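Local atomic coordinates of aldehyde dehydrogenase (Trypanosoma brucei, PDB entry 5MYP), a protein that probably oxidises aldehydes to carboxylic acids with NAD+ as the electron acceptor, as other members of the aldehyde dehydrogenase family do. Residues A[41-46]-A[141-146]; A[47-52]-A[133-138]. All coordinates share one frame; numbering follows the deposited sequence.

Contact 1 of 2, residues A[41-46]-A[141-146]; sequences QVLRSL and ALAAGN
Leu-142 reaches out from the last turn of its helix and sets one methyl, CD1, against two side chains of the helical segment 41-46. CD1 of Leu-142 lies 3.5 Å from CD1 of Leu-46 and 3.7 Å from CG1 of Val-42, so one branch touches residues a helical turn apart. Leu-142 lies roughly perpendicular to both, methyl against methyl. CG of Leu-142 stands opposite its carbonyl carbon (chi1 -62°), which carries the isobutyl group out to the neighbouring helix.

Leu-43 and Ala-143 make the second, looser touch, with CD1 of Leu-43 4.2 Å from CB of Ala-143. Here the backbones come nearest, the two CA atoms of Leu-43 and Ala-143 being 7.3 Å apart; the small alanine allows that approach. Leu-43 also packs on Ile-88 and Met-91 of helix 69-95, and Val-171 lies against Val-42 and Leu-46.

Just beyond, the helix ends in a Schellman motif with Gly-145 at positive phi. Asn-146 folds back on this end: its ND2 gives Ala-141 O a bond of 3.0 Å, in the carbonyl plane and on a lone pair, while its backbone N bonds to the same oxygen. Asn-33 bonds to Leu-142 O, and Arg-39 of helix 36-52 to Ala-143 O. Between segments 41-46 and 141-146 themselves the contact is purely apolar, held by methyl packing with no hydrogen bond.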
loop_
_atom_site.group_PDB
_atom_site.type_symbol
_atom_site.label_atom_id
_atom_site.label_comp_id
_atom_site.label_asym_id
_atom_site.label_seq_id
_atom_site.Cartn_x
_atom_site.Cartn_y
_atom_site.Cartn_z
ATOM N N GLN A 41 5.245 21.012 17.558
ATOM C CA GLN A 41 6.538 21.352 18.187
ATOM C C GLN A 41 7.717 20.689 17.458
ATOM O O GLN A 41 8.713 21.350 17.160
ATOM C CB GLN A 41 6.566 20.962 19.672
ATOM C CG GLN A 41 5.847 21.930 20.598
ATOM C CD GLN A 41 5.747 21.447 22.044
ATOM O OE1 GLN A 41 5.156 22.128 22.886
ATOM N NE2 GLN A 41 6.311 20.272 22.340
ATOM N N VAL A 42 7.580 19.395 17.163
ATOM C CA VAL A 42 8.632 18.637 16.473
ATOM C C VAL A 42 8.847 19.136 15.040
ATOM O O VAL A 42 9.991 19.287 14.600
ATOM C CB VAL A 42 8.330 17.117 16.471
ATOM C CG1 VAL A 42 9.268 16.349 15.555
ATOM C CG2 VAL A 42 8.417 16.559 17.880
ATOM N N LEU A 43 7.752 19.381 14.322
ATOM C CA LEU A 43 7.834 19.918 12.962
ATOM C C LEU A 43 8.475 21.301 12.934
ATOM O O LEU A 43 9.347 21.550 12.106
ATOM C CB LEU A 43 6.457 19.947 12.292
ATOM C CG LEU A 43 5.850 18.572 11.973
ATOM C CD1 LEU A 43 4.432 18.766 11.466
ATOM C CD2 LEU A 43 6.686 17.784 10.962
ATOM N N ARG A 44 8.046 22.185 13.836
ATOM C CA ARG A 44 8.654 23.522 13.966
ATOM C C ARG A 44 10.150 23.449 14.296
ATOM O O ARG A 44 10.939 24.244 13.789
ATOM C CB ARG A 44 7.937 24.360 15.032
ATOM C CG ARG A 44 6.585 24.907 14.587
ATOM C CD ARG A 44 6.085 26.023 15.495
ATOM N NE ARG A 44 6.365 25.789 16.916
ATOM C CZ ARG A 44 5.537 25.230 17.806
ATOM N NH1 ARG A 44 4.308 24.814 17.477
ATOM N NH2 ARG A 44 5.946 25.091 19.068
ATOM N N SER A 45 10.541 22.487 15.154
ATOM C CA SER A 45 11.955 22.256 15.505
ATOM C C SER A 45 12.769 21.742 14.320
ATOM O O SER A 45 13.928 22.121 14.158
ATOM C CB SER A 45 12.077 21.272 16.671
ATOM O OG SER A 45 11.313 21.695 17.783
ATOM N N LEU A 46 12.169 20.882 13.497
ATOM C CA LEU A 46 12.811 20.415 12.257
ATOM C C LEU A 46 12.921 21.530 11.203
ATOM O O LEU A 46 13.886 21.566 10.447
ATOM C CB LEU A 46 12.105 19.179 11.688
ATOM C CG LEU A 46 12.347 17.898 12.489
ATOM C CD1 LEU A 46 11.426 16.774 12.044
ATOM C CD2 LEU A 46 13.801 17.455 12.408
ATOM N N ALA A 141 6.126 11.255 8.461
ATOM C CA ALA A 141 5.931 10.232 9.498
ATOM C C ALA A 141 5.611 10.857 10.861
ATOM O O ALA A 141 4.742 10.371 11.577
ATOM C CB ALA A 141 7.156 9.330 9.600
ATOM N N LEU A 142 6.304 11.947 11.193
ATOM C CA LEU A 142 6.092 12.640 12.463
ATOM C C LEU A 142 4.782 13.437 12.481
ATOM O O LEU A 142 4.130 13.534 13.525
ATOM C CB LEU A 142 7.282 13.548 12.781
ATOM C CG LEU A 142 8.624 12.821 12.960
ATOM C CD1 LEU A 142 9.785 13.797 12.988
ATOM C CD2 LEU A 142 8.620 11.945 14.209
ATOM N N ALA A 143 4.390 13.983 11.328
ATOM C CA ALA A 143 3.088 14.657 11.185
ATOM C C ALA A 143 1.908 13.721 11.477
ATOM O O ALA A 143 0.883 14.159 12.020
ATOM C CB ALA A 143 2.950 15.257 9.789
ATOM N N ALA A 144 2.077 12.439 11.135
ATOM C CA ALA A 144 1.072 11.399 11.370
ATOM C C ALA A 144 1.097 10.786 12.780
ATOM O O ALA A 144 0.348 9.853 13.051
ATOM C CB ALA A 144 1.218 10.296 10.322
ATOM N N GLY A 145 1.942 11.303 13.672
ATOM C CA GLY A 145 1.965 10.877 15.072
ATOM C C GLY A 145 2.783 9.627 15.358
ATOM O O GLY A 145 2.611 8.996 16.401
ATOM N N ASN A 146 3.675 9.272 14.439
ATOM C CA ASN A 146 4.589 8.148 14.630
ATOM C C ASN A 146 5.865 8.644 15.291
ATOM O O ASN A 146 6.125 9.851 15.343
ATOM C CB ASN A 146 4.936 7.522 13.279
ATOM C CG ASN A 146 3.709 7.057 12.528
ATOM O OD1 ASN A 146 3.036 6.104 12.932
ATOM N ND2 ASN A 146 3.400 7.741 11.432
#

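Contact 2 of 2, residues A[47-52]-A[133-138]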
loop_
_atom_site.group_PDB
_atom_site.type_symbol
_atom_site.label_atom_id
_atom_site.label_comp_id
_atom_site.label_asym_id
_atom_site.label_seq_id
_atom_site.Cartn_x
_atom_site.Cartn_y
_atom_site.Cartn_z
ATOM N N LEU A 47 11.946 22.438 11.161
ATOM C CA LEU A 47 12.077 23.662 10.359
ATOM C C LEU A 47 13.287 24.473 10.825
ATOM O O LEU A 47 14.098 24.912 10.001
ATOM C CB LEU A 47 10.809 24.520 10.427
ATOM C CG LEU A 47 10.785 25.854 9.676
ATOM C CD1 LEU A 47 11.098 25.667 8.207
ATOM C CD2 LEU A 47 9.425 26.513 9.849
ATOM N N ASN A 48 13.414 24.643 12.144
ATOM C CA ASN A 48 14.578 25.325 12.729
ATOM C C ASN A 48 15.888 24.599 12.400
ATOM O O ASN A 48 16.886 25.249 12.092
ATOM C CB ASN A 48 14.435 25.490 14.252
ATOM C CG ASN A 48 13.260 26.377 14.655
ATOM O OD1 ASN A 48 12.812 26.339 15.807
ATOM N ND2 ASN A 48 12.754 27.173 13.718
ATOM N N LEU A 49 15.880 23.265 12.453
ATOM C CA LEU A 49 17.042 22.452 12.041
ATOM C C LEU A 49 17.526 22.830 10.638
ATOM O O LEU A 49 18.719 23.044 10.425
ATOM C CB LEU A 49 16.714 20.950 12.094
ATOM C CG LEU A 49 17.674 19.946 11.439
ATOM C CD1 LEU A 49 19.021 19.949 12.127
ATOM C CD2 LEU A 49 17.093 18.542 11.463
ATOM N N VAL A 50 16.590 22.919 9.696
ATOM C CA VAL A 50 16.921 23.235 8.306
ATOM C C VAL A 50 17.340 24.702 8.161
ATOM O O VAL A 50 18.395 24.987 7.595
ATOM C CB VAL A 50 15.755 22.895 7.351
ATOM C CG1 VAL A 50 16.063 23.350 5.923
ATOM C CG2 VAL A 50 15.472 21.387 7.376
ATOM N N GLU A 51 16.521 25.615 8.682
ATOM C CA GLU A 51 16.752 27.060 8.508
ATOM C C GLU A 51 17.992 27.590 9.237
ATOM O O GLU A 51 18.755 28.367 8.663
ATOM C CB GLU A 51 15.519 27.863 8.928
ATOM C CG GLU A 51 14.333 27.689 7.995
ATOM C CD GLU A 51 13.189 28.642 8.309
ATOM O OE1 GLU A 51 12.996 29.004 9.492
ATOM O OE2 GLU A 51 12.469 29.031 7.369
ATOM N N GLU A 52 18.194 27.172 10.484
ATOM C CA GLU A 52 19.355 27.623 11.269
ATOM C C GLU A 52 20.682 27.075 10.748
ATOM O O GLU A 52 21.725 27.685 10.979
ATOM C CB GLU A 52 19.209 27.250 12.752
ATOM C CG GLU A 52 18.047 27.937 13.447
ATOM C CD GLU A 52 17.853 27.493 14.886
ATOM O OE1 GLU A 52 18.730 26.811 15.460
ATOM O OE2 GLU A 52 16.800 27.838 15.452
ATOM N N LEU A 133 15.860 13.523 0.860
ATOM C CA LEU A 133 15.307 12.169 0.805
ATOM C C LEU A 133 15.441 11.374 2.108
ATOM O O LEU A 133 15.053 10.204 2.158
ATOM C CB LEU A 133 15.898 11.412 -0.393
ATOM C CG LEU A 133 15.632 12.092 -1.744
ATOM C CD1 LEU A 133 16.272 11.304 -2.876
ATOM C CD2 LEU A 133 14.144 12.285 -2.009
ATOM N N ILE A 134 15.985 12.002 3.154
ATOM C CA ILE A 134 15.881 11.484 4.524
ATOM C C ILE A 134 14.866 12.310 5.347
ATOM O O ILE A 134 14.026 11.729 6.043
ATOM C CB ILE A 134 17.282 11.362 5.202
ATOM C CG1 ILE A 134 17.246 10.374 6.375
ATOM C CG2 ILE A 134 17.834 12.704 5.655
ATOM C CD1 ILE A 134 17.386 8.926 5.964
ATOM N N LEU A 135 14.912 13.643 5.248
ATOM C CA LEU A 135 14.015 14.502 6.038
ATOM C C LEU A 135 12.583 14.601 5.514
ATOM O O LEU A 135 11.652 14.682 6.318
ATOM C CB LEU A 135 14.594 15.917 6.217
ATOM C CG LEU A 135 15.841 16.088 7.094
ATOM C CD1 LEU A 135 16.095 17.578 7.329
ATOM C CD2 LEU A 135 15.701 15.365 8.425
ATOM N N GLN A 136 12.388 14.609 4.194
ATOM C CA GLN A 136 11.025 14.753 3.647
ATOM C C GLN A 136 10.095 13.608 4.087
ATOM O O GLN A 136 8.990 13.884 4.552
ATOM C CB GLN A 136 11.020 14.953 2.120
ATOM C CG GLN A 136 9.647 15.307 1.561
ATOM C CD GLN A 136 9.682 15.866 0.152
ATOM O OE1 GLN A 136 10.562 15.549 -0.641
ATOM N NE2 GLN A 136 8.665 16.633 -0.194
ATOM N N PRO A 137 10.543 12.334 3.983
ATOM C CA PRO A 137 9.739 11.236 4.549
ATOM C C PRO A 137 9.546 11.332 6.068
ATOM O O PRO A 137 8.446 11.094 6.559
ATOM C CB PRO A 137 10.552 9.975 4.206
ATOM C CG PRO A 137 11.440 10.374 3.085
ATOM C CD PRO A 137 11.739 11.826 3.288
ATOM N N LEU A 138 10.614 11.673 6.790
ATOM C CA LEU A 138 10.557 11.823 8.247
ATOM C C LEU A 138 9.492 12.836 8.685
ATOM O O LEU A 138 8.703 12.550 9.583
ATOM C CB LEU A 138 11.926 12.229 8.804
ATOM C CG LEU A 138 12.021 12.448 10.318
ATOM C CD1 LEU A 138 11.685 11.165 11.072
ATOM C CD2 LEU A 138 13.400 12.964 10.692
#
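Val-50 and Leu-135 form the close part of this small contact: CG2 of Val-50 comes to 3.9 Å from CD1 of Leu-135. The two side chains run antiparallel alongside each other, each reaching from its own helix toward the other. In Val-50, CG1 takes the place opposite the backbone N (chi1 175°), which puts CG2 beside that N and against the leucine methyl. Leu-49 adds a slacker touch on the same target, its CD2 standing 4.4 Å from CD1 of Leu-135. One methyl of Leu-135 therefore meets both neighbouring residues of the other helix, and no hydrogen bond joins the segments.

The backbones stay well apart, with 9.5 Å between the CA atoms of Val-50 and Leu-135, so the side chains alone bridge the gap. On the far flank of the helix Glu-51 and Glu-52 take no part: Glu-52 is exposed and bonds through OE1 to Tyr-170, whereas Glu-51 packs on Lys-490 of the second subunit.

Other helices pack on Leu-49 and Leu-135. Leu-49 rests on Leu-166, Leu-167 and Tyr-170 of helix 157-170, and Leu-135 meets Leu-80 of helix 69-95, while Ile-134 and Leu-138 turn to Ile-150 of strand 147-151. Helix 132-143, kinked at Pro-137, is the crossover helix of a beta-alpha-beta unit between parallel strands 110-124 and 147-151, and helix 36-52 packs on it, with helices 69-95 and 157-170 alongside.

From the N terminus the chain passes helix 16-29 and then enters helix 36-52, which supplies segment 41-46 and then, directly after it, segment 47-52. It continues through helices 54-65 and 69-95 and strand 110-124 before entering helix 132-143, where segment 133-138 precedes segment 141-146. Contact 2 closes the inner loop, of 80 intervening residues, and contact 1 the outer one, of 94, so the two nest. Their order reverses along the second helix, as expected for helices running in opposite directions, and their centres lie 10 Å apart. Together they join the N-terminal helical layer to the helix that connects parallel strands 110-124 and 147-151.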